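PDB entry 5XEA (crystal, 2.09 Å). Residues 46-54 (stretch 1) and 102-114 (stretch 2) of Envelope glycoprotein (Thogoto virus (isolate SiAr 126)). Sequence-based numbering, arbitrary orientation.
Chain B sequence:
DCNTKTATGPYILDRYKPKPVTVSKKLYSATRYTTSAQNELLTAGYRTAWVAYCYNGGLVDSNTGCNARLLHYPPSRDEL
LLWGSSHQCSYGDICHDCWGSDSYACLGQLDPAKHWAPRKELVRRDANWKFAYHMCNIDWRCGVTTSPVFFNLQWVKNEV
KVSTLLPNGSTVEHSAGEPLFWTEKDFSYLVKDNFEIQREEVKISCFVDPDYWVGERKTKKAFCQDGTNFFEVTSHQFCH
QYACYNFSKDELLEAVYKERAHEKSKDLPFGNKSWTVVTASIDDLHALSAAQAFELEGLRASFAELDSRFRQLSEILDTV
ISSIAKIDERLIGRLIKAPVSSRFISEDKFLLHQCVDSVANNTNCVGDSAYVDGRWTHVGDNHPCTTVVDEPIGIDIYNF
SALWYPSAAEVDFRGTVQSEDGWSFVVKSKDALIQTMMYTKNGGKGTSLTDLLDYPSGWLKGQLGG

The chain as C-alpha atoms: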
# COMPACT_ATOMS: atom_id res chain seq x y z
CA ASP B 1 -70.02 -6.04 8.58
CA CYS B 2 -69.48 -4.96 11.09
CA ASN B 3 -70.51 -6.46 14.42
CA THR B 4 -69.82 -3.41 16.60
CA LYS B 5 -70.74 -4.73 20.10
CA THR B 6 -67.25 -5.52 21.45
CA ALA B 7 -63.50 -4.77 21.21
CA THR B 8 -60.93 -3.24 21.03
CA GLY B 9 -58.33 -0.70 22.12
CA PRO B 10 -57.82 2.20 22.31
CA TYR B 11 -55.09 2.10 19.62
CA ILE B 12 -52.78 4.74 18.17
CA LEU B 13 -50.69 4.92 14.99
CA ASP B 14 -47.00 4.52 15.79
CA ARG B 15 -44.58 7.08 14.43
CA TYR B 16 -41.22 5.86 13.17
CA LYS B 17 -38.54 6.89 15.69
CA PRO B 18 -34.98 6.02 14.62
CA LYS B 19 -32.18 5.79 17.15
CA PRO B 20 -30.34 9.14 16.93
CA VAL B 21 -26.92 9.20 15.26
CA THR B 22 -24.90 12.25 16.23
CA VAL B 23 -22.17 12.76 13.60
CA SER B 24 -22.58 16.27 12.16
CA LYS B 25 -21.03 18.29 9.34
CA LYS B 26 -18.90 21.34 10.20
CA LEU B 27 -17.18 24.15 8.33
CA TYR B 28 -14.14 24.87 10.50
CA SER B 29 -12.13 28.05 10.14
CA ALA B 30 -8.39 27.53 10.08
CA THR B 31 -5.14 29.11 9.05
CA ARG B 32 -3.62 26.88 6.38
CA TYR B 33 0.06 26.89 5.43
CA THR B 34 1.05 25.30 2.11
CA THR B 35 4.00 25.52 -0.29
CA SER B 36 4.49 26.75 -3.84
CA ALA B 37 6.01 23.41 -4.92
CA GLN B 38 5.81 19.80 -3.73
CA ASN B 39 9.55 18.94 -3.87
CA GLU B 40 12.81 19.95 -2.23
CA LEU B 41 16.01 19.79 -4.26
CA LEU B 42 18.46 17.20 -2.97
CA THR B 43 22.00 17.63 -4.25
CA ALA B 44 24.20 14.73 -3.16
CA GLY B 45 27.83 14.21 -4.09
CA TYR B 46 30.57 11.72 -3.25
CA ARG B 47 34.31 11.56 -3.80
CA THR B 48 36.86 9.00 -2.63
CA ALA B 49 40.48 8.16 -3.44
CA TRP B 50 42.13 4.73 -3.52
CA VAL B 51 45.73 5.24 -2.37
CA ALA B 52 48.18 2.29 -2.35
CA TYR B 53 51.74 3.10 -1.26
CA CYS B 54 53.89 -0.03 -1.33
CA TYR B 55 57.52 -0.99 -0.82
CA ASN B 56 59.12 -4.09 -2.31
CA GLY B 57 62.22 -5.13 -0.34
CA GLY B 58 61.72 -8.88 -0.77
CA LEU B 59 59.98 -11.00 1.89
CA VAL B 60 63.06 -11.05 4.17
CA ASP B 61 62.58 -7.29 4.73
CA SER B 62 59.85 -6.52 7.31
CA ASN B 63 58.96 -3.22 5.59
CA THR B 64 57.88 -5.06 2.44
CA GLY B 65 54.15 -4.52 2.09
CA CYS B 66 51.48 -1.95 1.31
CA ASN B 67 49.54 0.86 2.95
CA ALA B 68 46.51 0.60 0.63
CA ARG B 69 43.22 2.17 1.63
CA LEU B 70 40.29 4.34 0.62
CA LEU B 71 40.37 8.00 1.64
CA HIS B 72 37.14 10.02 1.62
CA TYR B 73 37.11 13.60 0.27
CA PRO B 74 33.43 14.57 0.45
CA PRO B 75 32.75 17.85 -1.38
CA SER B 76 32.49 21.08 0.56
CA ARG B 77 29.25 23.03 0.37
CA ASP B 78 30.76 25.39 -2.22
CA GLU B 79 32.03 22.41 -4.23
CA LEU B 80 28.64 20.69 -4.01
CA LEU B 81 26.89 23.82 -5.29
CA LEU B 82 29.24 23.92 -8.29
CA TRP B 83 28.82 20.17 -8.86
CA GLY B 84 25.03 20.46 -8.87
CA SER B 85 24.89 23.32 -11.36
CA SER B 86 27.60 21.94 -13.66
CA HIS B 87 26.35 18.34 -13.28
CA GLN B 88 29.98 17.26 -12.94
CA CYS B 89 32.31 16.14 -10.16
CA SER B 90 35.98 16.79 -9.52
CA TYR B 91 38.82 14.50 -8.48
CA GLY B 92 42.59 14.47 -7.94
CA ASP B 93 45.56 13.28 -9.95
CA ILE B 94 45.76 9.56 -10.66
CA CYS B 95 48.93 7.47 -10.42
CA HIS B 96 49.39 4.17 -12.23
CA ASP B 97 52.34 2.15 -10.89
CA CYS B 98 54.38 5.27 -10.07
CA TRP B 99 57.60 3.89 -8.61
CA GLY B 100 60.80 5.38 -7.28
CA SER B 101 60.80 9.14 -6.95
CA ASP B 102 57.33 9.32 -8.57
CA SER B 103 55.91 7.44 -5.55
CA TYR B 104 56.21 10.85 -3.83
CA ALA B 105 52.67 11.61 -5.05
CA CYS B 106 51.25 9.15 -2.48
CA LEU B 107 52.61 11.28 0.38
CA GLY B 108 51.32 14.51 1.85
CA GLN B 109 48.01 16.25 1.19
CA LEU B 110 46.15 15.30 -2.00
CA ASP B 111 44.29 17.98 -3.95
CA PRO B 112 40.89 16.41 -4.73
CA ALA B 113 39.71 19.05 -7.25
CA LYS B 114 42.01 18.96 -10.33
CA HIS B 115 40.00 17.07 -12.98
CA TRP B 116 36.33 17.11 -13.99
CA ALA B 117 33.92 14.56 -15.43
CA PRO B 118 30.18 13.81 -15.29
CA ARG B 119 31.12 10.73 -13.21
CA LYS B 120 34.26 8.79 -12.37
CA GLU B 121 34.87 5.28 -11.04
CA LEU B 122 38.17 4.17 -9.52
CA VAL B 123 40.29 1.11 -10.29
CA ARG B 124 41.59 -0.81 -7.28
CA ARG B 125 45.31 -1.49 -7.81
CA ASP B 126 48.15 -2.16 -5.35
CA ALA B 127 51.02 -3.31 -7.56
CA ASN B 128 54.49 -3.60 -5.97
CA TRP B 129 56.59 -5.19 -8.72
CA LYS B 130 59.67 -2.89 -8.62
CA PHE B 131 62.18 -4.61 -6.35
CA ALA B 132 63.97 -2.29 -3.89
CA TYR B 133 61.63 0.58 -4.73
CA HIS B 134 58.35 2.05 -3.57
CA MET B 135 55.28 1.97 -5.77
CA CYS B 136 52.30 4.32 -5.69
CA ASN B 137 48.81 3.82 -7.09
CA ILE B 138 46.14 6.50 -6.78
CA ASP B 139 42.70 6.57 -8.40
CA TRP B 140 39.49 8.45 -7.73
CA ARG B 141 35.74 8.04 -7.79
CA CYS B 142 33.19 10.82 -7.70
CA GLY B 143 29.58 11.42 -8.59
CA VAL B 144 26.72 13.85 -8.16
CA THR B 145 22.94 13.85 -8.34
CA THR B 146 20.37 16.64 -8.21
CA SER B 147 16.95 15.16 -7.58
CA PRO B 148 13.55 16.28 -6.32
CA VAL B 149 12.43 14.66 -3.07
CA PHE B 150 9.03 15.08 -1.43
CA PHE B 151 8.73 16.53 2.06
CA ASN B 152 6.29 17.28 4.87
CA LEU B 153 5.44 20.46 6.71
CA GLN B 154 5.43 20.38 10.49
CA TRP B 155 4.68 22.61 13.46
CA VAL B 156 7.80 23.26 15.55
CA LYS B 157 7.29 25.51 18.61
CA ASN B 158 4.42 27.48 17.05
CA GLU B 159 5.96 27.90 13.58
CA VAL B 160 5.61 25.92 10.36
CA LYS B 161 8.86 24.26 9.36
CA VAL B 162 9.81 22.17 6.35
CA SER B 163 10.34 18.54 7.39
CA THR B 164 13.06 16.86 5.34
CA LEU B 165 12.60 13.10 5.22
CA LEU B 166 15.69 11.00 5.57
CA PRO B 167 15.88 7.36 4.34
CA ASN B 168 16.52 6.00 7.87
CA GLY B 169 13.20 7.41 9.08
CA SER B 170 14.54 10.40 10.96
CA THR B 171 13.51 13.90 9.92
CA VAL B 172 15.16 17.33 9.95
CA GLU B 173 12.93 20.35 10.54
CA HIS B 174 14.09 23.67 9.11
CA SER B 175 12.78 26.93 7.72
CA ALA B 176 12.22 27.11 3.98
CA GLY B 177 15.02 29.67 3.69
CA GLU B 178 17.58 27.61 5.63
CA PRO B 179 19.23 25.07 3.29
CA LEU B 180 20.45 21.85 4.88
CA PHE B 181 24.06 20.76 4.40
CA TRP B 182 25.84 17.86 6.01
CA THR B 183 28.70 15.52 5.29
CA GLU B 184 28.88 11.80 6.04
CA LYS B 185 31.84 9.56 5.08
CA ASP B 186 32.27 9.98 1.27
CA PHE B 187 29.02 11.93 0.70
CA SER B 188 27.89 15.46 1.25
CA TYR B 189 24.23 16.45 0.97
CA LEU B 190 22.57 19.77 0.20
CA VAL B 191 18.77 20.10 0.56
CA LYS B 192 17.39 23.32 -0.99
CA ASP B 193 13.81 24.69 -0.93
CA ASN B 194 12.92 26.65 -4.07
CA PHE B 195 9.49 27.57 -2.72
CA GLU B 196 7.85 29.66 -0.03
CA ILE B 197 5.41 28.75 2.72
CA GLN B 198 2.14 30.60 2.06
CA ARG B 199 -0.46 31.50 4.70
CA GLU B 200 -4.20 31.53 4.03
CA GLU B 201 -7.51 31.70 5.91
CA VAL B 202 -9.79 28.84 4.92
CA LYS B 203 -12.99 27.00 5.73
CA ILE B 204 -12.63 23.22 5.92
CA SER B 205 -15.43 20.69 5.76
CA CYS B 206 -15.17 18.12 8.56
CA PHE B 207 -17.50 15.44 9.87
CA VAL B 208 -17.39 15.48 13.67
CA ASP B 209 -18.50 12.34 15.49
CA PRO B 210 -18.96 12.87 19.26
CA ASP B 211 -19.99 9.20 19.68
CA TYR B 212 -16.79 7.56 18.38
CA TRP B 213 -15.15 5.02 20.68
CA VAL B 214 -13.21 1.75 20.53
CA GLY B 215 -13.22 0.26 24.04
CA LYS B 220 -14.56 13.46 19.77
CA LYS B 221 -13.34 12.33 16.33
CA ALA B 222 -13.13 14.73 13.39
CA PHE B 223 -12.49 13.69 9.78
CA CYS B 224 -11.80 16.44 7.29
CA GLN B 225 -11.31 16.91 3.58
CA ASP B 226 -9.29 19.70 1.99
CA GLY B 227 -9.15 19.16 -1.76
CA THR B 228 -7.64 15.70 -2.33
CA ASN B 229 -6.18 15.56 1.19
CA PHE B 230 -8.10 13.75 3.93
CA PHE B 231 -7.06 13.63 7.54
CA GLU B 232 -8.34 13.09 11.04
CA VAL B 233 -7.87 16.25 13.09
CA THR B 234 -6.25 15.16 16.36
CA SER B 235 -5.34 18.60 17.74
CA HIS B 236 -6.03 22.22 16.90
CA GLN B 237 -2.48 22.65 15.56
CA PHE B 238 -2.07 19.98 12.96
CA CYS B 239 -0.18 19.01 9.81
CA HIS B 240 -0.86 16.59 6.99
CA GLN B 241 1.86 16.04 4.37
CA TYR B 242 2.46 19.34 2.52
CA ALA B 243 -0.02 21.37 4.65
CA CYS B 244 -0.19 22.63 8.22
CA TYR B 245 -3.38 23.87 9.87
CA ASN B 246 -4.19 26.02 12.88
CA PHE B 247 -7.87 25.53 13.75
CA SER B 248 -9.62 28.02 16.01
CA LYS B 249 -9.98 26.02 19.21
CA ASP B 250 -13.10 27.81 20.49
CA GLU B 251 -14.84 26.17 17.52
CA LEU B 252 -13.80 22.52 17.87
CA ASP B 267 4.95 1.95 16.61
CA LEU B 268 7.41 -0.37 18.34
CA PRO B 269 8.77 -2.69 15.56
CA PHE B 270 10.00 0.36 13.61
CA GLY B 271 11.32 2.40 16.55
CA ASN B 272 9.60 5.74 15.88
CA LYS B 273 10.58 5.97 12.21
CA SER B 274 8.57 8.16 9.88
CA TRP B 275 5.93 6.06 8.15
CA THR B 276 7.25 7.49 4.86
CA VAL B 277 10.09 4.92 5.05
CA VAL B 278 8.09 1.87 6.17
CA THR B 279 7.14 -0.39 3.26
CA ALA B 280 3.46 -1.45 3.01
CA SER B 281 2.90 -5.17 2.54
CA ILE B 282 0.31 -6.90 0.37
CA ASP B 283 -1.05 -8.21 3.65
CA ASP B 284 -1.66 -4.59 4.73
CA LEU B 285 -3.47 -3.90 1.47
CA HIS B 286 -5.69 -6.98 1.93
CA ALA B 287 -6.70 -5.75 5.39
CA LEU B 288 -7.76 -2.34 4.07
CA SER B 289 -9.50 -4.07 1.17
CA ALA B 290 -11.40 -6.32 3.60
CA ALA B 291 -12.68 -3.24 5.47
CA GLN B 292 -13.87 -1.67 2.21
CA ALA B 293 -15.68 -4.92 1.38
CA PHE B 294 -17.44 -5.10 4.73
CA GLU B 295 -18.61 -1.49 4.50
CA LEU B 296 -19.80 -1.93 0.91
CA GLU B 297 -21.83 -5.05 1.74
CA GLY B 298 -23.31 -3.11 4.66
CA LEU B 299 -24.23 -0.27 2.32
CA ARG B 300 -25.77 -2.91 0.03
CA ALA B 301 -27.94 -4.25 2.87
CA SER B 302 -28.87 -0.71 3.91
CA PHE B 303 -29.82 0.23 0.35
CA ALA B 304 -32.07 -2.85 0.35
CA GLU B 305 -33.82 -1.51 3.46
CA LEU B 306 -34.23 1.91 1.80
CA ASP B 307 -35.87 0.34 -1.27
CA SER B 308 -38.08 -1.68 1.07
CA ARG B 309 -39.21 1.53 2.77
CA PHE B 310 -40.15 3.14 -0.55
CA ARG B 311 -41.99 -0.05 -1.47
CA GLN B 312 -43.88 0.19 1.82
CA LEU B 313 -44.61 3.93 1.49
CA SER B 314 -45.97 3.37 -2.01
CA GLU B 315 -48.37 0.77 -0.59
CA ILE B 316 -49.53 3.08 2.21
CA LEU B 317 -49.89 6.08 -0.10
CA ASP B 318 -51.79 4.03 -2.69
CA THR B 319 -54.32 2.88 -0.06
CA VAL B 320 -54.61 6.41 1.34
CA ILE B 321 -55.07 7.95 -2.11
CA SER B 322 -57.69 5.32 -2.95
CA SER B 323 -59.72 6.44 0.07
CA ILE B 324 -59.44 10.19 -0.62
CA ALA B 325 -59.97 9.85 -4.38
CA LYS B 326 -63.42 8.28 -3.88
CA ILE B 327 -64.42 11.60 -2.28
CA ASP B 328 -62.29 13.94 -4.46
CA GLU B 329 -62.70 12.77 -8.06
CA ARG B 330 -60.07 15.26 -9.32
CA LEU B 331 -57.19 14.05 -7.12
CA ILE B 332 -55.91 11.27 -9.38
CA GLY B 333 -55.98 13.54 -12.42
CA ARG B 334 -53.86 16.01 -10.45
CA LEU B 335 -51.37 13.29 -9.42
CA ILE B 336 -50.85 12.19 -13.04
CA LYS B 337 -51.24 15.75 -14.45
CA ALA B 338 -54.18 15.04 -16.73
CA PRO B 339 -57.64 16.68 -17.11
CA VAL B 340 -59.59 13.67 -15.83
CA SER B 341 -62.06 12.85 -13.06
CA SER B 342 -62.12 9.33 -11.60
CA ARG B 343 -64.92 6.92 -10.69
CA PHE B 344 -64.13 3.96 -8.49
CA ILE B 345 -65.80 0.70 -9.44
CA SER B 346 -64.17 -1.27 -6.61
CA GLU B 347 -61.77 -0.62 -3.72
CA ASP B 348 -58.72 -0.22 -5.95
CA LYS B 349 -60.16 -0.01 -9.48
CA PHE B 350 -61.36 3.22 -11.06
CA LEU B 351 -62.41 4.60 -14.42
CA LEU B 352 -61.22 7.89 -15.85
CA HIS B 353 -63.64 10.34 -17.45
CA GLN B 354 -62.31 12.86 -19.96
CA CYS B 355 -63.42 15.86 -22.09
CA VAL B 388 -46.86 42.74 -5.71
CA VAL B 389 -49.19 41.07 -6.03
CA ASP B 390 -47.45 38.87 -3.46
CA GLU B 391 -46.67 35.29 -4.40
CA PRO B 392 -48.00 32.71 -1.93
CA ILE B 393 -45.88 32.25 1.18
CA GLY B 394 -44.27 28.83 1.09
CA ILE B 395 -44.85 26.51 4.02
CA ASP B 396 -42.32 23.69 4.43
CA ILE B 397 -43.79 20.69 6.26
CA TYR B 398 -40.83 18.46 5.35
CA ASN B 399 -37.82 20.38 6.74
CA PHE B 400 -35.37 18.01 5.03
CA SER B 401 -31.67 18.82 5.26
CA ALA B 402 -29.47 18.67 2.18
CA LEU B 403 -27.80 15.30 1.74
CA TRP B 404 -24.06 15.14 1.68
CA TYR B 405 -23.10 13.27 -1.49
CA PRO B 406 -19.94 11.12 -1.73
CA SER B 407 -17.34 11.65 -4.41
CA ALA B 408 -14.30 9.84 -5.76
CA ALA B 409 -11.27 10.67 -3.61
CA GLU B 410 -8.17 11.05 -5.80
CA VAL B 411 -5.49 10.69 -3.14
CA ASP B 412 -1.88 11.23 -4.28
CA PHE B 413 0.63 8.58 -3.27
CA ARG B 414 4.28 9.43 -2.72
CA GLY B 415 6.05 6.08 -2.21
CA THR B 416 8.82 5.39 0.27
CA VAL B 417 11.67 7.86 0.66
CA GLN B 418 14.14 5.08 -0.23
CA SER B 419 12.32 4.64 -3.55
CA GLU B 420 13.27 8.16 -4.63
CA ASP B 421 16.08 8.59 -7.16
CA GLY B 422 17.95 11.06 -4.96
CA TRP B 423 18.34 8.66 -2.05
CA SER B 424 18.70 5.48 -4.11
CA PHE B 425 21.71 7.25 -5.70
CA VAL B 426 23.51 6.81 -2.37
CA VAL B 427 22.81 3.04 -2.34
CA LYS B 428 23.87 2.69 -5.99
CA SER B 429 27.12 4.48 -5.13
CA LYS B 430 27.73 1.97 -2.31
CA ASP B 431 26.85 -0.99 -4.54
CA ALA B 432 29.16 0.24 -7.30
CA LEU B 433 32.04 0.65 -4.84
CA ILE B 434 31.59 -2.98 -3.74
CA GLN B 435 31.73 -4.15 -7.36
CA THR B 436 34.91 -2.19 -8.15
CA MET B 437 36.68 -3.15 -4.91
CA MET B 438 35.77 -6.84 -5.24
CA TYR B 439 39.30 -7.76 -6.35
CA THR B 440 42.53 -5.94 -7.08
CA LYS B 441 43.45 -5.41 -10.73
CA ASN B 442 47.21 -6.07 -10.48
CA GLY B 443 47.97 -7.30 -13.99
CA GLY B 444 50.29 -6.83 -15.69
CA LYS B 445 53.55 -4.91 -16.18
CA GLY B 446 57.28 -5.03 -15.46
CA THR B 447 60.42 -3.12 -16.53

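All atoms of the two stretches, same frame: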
# COMPACT_ATOMS: atom_id res chain seq x y z
N TYR B 46 29.58 12.56 -3.91
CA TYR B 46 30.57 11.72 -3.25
C TYR B 46 31.89 11.82 -3.98
O TYR B 46 31.94 12.09 -5.18
CB TYR B 46 30.12 10.24 -3.15
CG TYR B 46 30.00 9.51 -4.47
CD1 TYR B 46 31.08 8.79 -4.99
CD2 TYR B 46 28.82 9.54 -5.20
CE1 TYR B 46 30.97 8.13 -6.20
CE2 TYR B 46 28.70 8.88 -6.41
CZ TYR B 46 29.78 8.18 -6.91
OH TYR B 46 29.64 7.52 -8.12
N ARG B 47 32.97 11.59 -3.24
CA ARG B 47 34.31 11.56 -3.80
C ARG B 47 35.21 10.78 -2.86
O ARG B 47 35.22 11.05 -1.65
CB ARG B 47 34.86 12.97 -4.02
CG ARG B 47 36.31 13.04 -4.51
CD ARG B 47 36.62 14.47 -4.91
NE ARG B 47 36.48 15.36 -3.76
CZ ARG B 47 36.46 16.68 -3.82
NH1 ARG B 47 36.57 17.31 -4.99
NH2 ARG B 47 36.34 17.38 -2.70
N THR B 48 35.96 9.83 -3.41
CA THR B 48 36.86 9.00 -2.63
C THR B 48 38.10 8.71 -3.47
O THR B 48 38.03 8.62 -4.70
CB THR B 48 36.15 7.70 -2.20
OG1 THR B 48 35.14 8.01 -1.23
CG2 THR B 48 37.09 6.69 -1.61
N ALA B 49 39.24 8.58 -2.80
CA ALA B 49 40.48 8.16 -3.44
C ALA B 49 40.87 6.77 -2.95
O ALA B 49 40.68 6.44 -1.77
CB ALA B 49 41.61 9.16 -3.16
N TRP B 50 41.36 5.93 -3.86
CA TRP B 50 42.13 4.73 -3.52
C TRP B 50 43.60 5.09 -3.58
O TRP B 50 44.08 5.53 -4.63
CB TRP B 50 41.84 3.57 -4.47
CG TRP B 50 42.71 2.34 -4.26
CD1 TRP B 50 43.74 1.92 -5.06
CD2 TRP B 50 42.62 1.39 -3.19
NE1 TRP B 50 44.29 0.77 -4.55
CE2 TRP B 50 43.63 0.42 -3.40
CE3 TRP B 50 41.79 1.27 -2.07
CZ2 TRP B 50 43.82 -0.67 -2.54
CZ3 TRP B 50 41.99 0.19 -1.20
CH2 TRP B 50 43.01 -0.77 -1.45
N VAL B 51 44.31 4.93 -2.46
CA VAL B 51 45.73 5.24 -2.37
C VAL B 51 46.47 4.00 -1.87
O VAL B 51 46.23 3.55 -0.74
CB VAL B 51 46.00 6.45 -1.46
CG1 VAL B 51 47.50 6.77 -1.42
CG2 VAL B 51 45.20 7.68 -1.93
N ALA B 52 47.34 3.44 -2.71
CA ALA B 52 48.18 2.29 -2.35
C ALA B 52 49.65 2.68 -2.47
O ALA B 52 50.17 2.84 -3.58
CB ALA B 52 47.87 1.07 -3.23
N TYR B 53 50.32 2.80 -1.33
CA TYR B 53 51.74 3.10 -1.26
C TYR B 53 52.47 1.85 -0.77
O TYR B 53 52.29 1.43 0.37
CB TYR B 53 51.96 4.28 -0.32
CG TYR B 53 53.40 4.74 -0.19
CD1 TYR B 53 54.05 5.36 -1.25
CD2 TYR B 53 54.10 4.58 1.01
CE1 TYR B 53 55.37 5.81 -1.13
CE2 TYR B 53 55.43 5.02 1.14
CZ TYR B 53 56.04 5.64 0.07
OH TYR B 53 57.34 6.09 0.18
N CYS B 54 53.29 1.26 -1.62
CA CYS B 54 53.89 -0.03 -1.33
C CYS B 54 55.40 0.10 -1.35
O CYS B 54 55.94 1.03 -1.95
CB CYS B 54 53.44 -1.07 -2.34
SG CYS B 54 51.62 -1.21 -2.44
N ASP B 102 58.74 8.99 -8.29
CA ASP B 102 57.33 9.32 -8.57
C ASP B 102 56.38 8.84 -7.48
O ASP B 102 55.27 9.35 -7.39
CB ASP B 102 56.90 8.75 -9.92
CG ASP B 102 57.68 9.35 -11.09
OD1 ASP B 102 57.98 10.56 -11.05
OD2 ASP B 102 58.01 8.62 -12.05
N SER B 103 56.78 7.87 -6.65
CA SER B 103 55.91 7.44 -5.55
C SER B 103 55.67 8.56 -4.54
O SER B 103 54.83 8.40 -3.66
CB SER B 103 56.50 6.22 -4.85
OG SER B 103 57.73 6.53 -4.21
N TYR B 104 56.40 9.67 -4.66
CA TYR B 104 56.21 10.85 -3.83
C TYR B 104 54.77 11.34 -3.84
O TYR B 104 54.30 11.92 -2.86
CB TYR B 104 57.16 11.95 -4.34
CG TYR B 104 57.31 13.21 -3.52
CD1 TYR B 104 57.92 13.19 -2.28
CD2 TYR B 104 56.89 14.44 -4.03
CE1 TYR B 104 58.09 14.36 -1.53
CE2 TYR B 104 57.05 15.62 -3.29
CZ TYR B 104 57.66 15.57 -2.05
OH TYR B 104 57.82 16.73 -1.32
N ALA B 105 54.04 11.11 -4.94
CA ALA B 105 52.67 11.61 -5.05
C ALA B 105 51.73 11.00 -4.02
O ALA B 105 50.71 11.61 -3.70
CB ALA B 105 52.12 11.36 -6.45
N CYS B 106 52.04 9.81 -3.51
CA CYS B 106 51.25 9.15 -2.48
C CYS B 106 51.44 9.74 -1.09
O CYS B 106 50.80 9.26 -0.15
CB CYS B 106 51.61 7.67 -2.41
SG CYS B 106 50.68 6.62 -3.50
N LEU B 107 52.33 10.71 -0.93
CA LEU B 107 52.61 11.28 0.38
C LEU B 107 52.03 12.68 0.46
O LEU B 107 51.73 13.31 -0.56
CB LEU B 107 54.13 11.28 0.64
CG LEU B 107 54.83 9.92 0.44
CD1 LEU B 107 56.32 9.96 0.77
CD2 LEU B 107 54.13 8.82 1.23
N GLY B 108 51.83 13.17 1.68
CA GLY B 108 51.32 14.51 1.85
C GLY B 108 49.92 14.73 1.31
O GLY B 108 49.30 13.82 0.76
N GLN B 109 49.41 15.96 1.45
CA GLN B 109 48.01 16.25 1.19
C GLN B 109 47.71 16.12 -0.30
O GLN B 109 48.43 16.65 -1.15
CB GLN B 109 47.66 17.65 1.68
CG GLN B 109 46.57 17.69 2.76
CD GLN B 109 45.91 19.05 2.88
OE1 GLN B 109 46.53 20.03 3.28
NE2 GLN B 109 44.63 19.12 2.51
N LEU B 110 46.62 15.42 -0.62
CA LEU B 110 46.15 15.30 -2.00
C LEU B 110 45.15 16.40 -2.29
O LEU B 110 44.30 16.73 -1.46
CB LEU B 110 45.50 13.93 -2.25
CG LEU B 110 46.32 12.71 -1.87
CD1 LEU B 110 45.56 11.44 -2.23
CD2 LEU B 110 47.70 12.77 -2.55
N ASP B 111 45.26 16.98 -3.49
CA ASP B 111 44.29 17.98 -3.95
C ASP B 111 43.18 17.24 -4.67
O ASP B 111 43.42 16.67 -5.75
CB ASP B 111 44.96 19.00 -4.86
CG ASP B 111 43.97 19.93 -5.54
OD1 ASP B 111 42.77 19.96 -5.16
OD2 ASP B 111 44.38 20.66 -6.46
N PRO B 112 41.95 17.23 -4.14
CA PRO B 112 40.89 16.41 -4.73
C PRO B 112 40.10 17.09 -5.84
O PRO B 112 39.13 16.50 -6.31
CB PRO B 112 39.99 16.15 -3.52
CG PRO B 112 40.12 17.40 -2.69
CD PRO B 112 41.54 17.87 -2.89
N ALA B 113 40.49 18.29 -6.27
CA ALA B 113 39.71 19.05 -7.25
C ALA B 113 40.63 19.55 -8.39
O ALA B 113 40.85 20.75 -8.56
CB ALA B 113 38.99 20.21 -6.56
N LYS B 114 41.16 18.62 -9.19
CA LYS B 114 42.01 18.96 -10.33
C LYS B 114 41.43 18.56 -11.68
O LYS B 114 41.71 19.24 -12.67
CB LYS B 114 43.40 18.30 -10.20
CG LYS B 114 44.17 18.77 -8.97
CD LYS B 114 45.58 18.21 -8.92
CE LYS B 114 46.57 19.10 -9.65
NZ LYS B 114 47.97 18.62 -9.44
O HOH W 1 58.15 7.88 -1.80

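Residues 46-54 are part of a longer strand, and the segment 102-114 runs along one side of it, first as a 3-10 turn and then as loop. The contact buries 453 Å² in total and is made largely by alternate strand residues: R47, V51 and Y53 make the side-chain contacts and direct their CA-to-CB bonds toward the second stretch; A49 also points toward it but stays out of contact, whereas A52 points away. Y53, C106 and R47 cover the most surface.

Y53 meets the 3-10 turn. With chi1 near 180° (t), its ring reaches C106, and CD1 of Y53 lies 3.6 Å from CB of C106. L107 completes the contact. Its CA-to-CB bond points sideways, but the end of its side chain comes nearer and places CD2 over the face of the Y53 ring, 3.9 Å from the ring centroid and 10° off the ring normal, a CH-pi contact. A flat aromatic ring suits this place because its broad face accepts a methyl group while its hydroxyl is hydrogen-bonded to a water. The oxygen of this water lies 2.8 Å from OH of Y53, and the water donates a hydrogen bond to OG of S103, also at 2.8 Å, so that the polar end of the tyrosine is bridged to the turn. The turn itself is held by backbone hydrogen bonds, including C106 N to S103 O at 3.1 Å and L107 N to Y104 O at 3.0 Å.

C106 is buried, and its sulfur, covalently bonded elsewhere in the structure, packs against the strand: SG of C106 is 3.8 Å from CG1 of V51 and equally 3.8 Å from the backbone O of A52. Here the turn lies close to the strand, with the CA atoms of Y53 and C106 6.2 Å apart. V51 also contacts L110, its CG2 lying 3.8 Å from CD1 of L110. The branched valine thus touches the cysteine with one methyl and the leucine with the other, joining the turn to the loop beyond it through apolar packing.

At the far end, the backbones are more widely spaced, with 8.2 Å between the CA atoms of R47 and P112, and the long arginine spans the gap. Its chi1 and chi2 are both t, carrying the guanidinium to P112, whose CB lies over one face of the group, 3.6 Å from CZ of R47. NH1 of R47 also comes within 3.0 Å of the backbone O of P112. The flat guanidinium can pack against the proline ring while its nitrogens, buried here, find hydrogen-bonding partners elsewhere in the structure. Nearby, A113 N donates a 3.0 Å hydrogen bond to OD1 of D111, bracing the loop around P112.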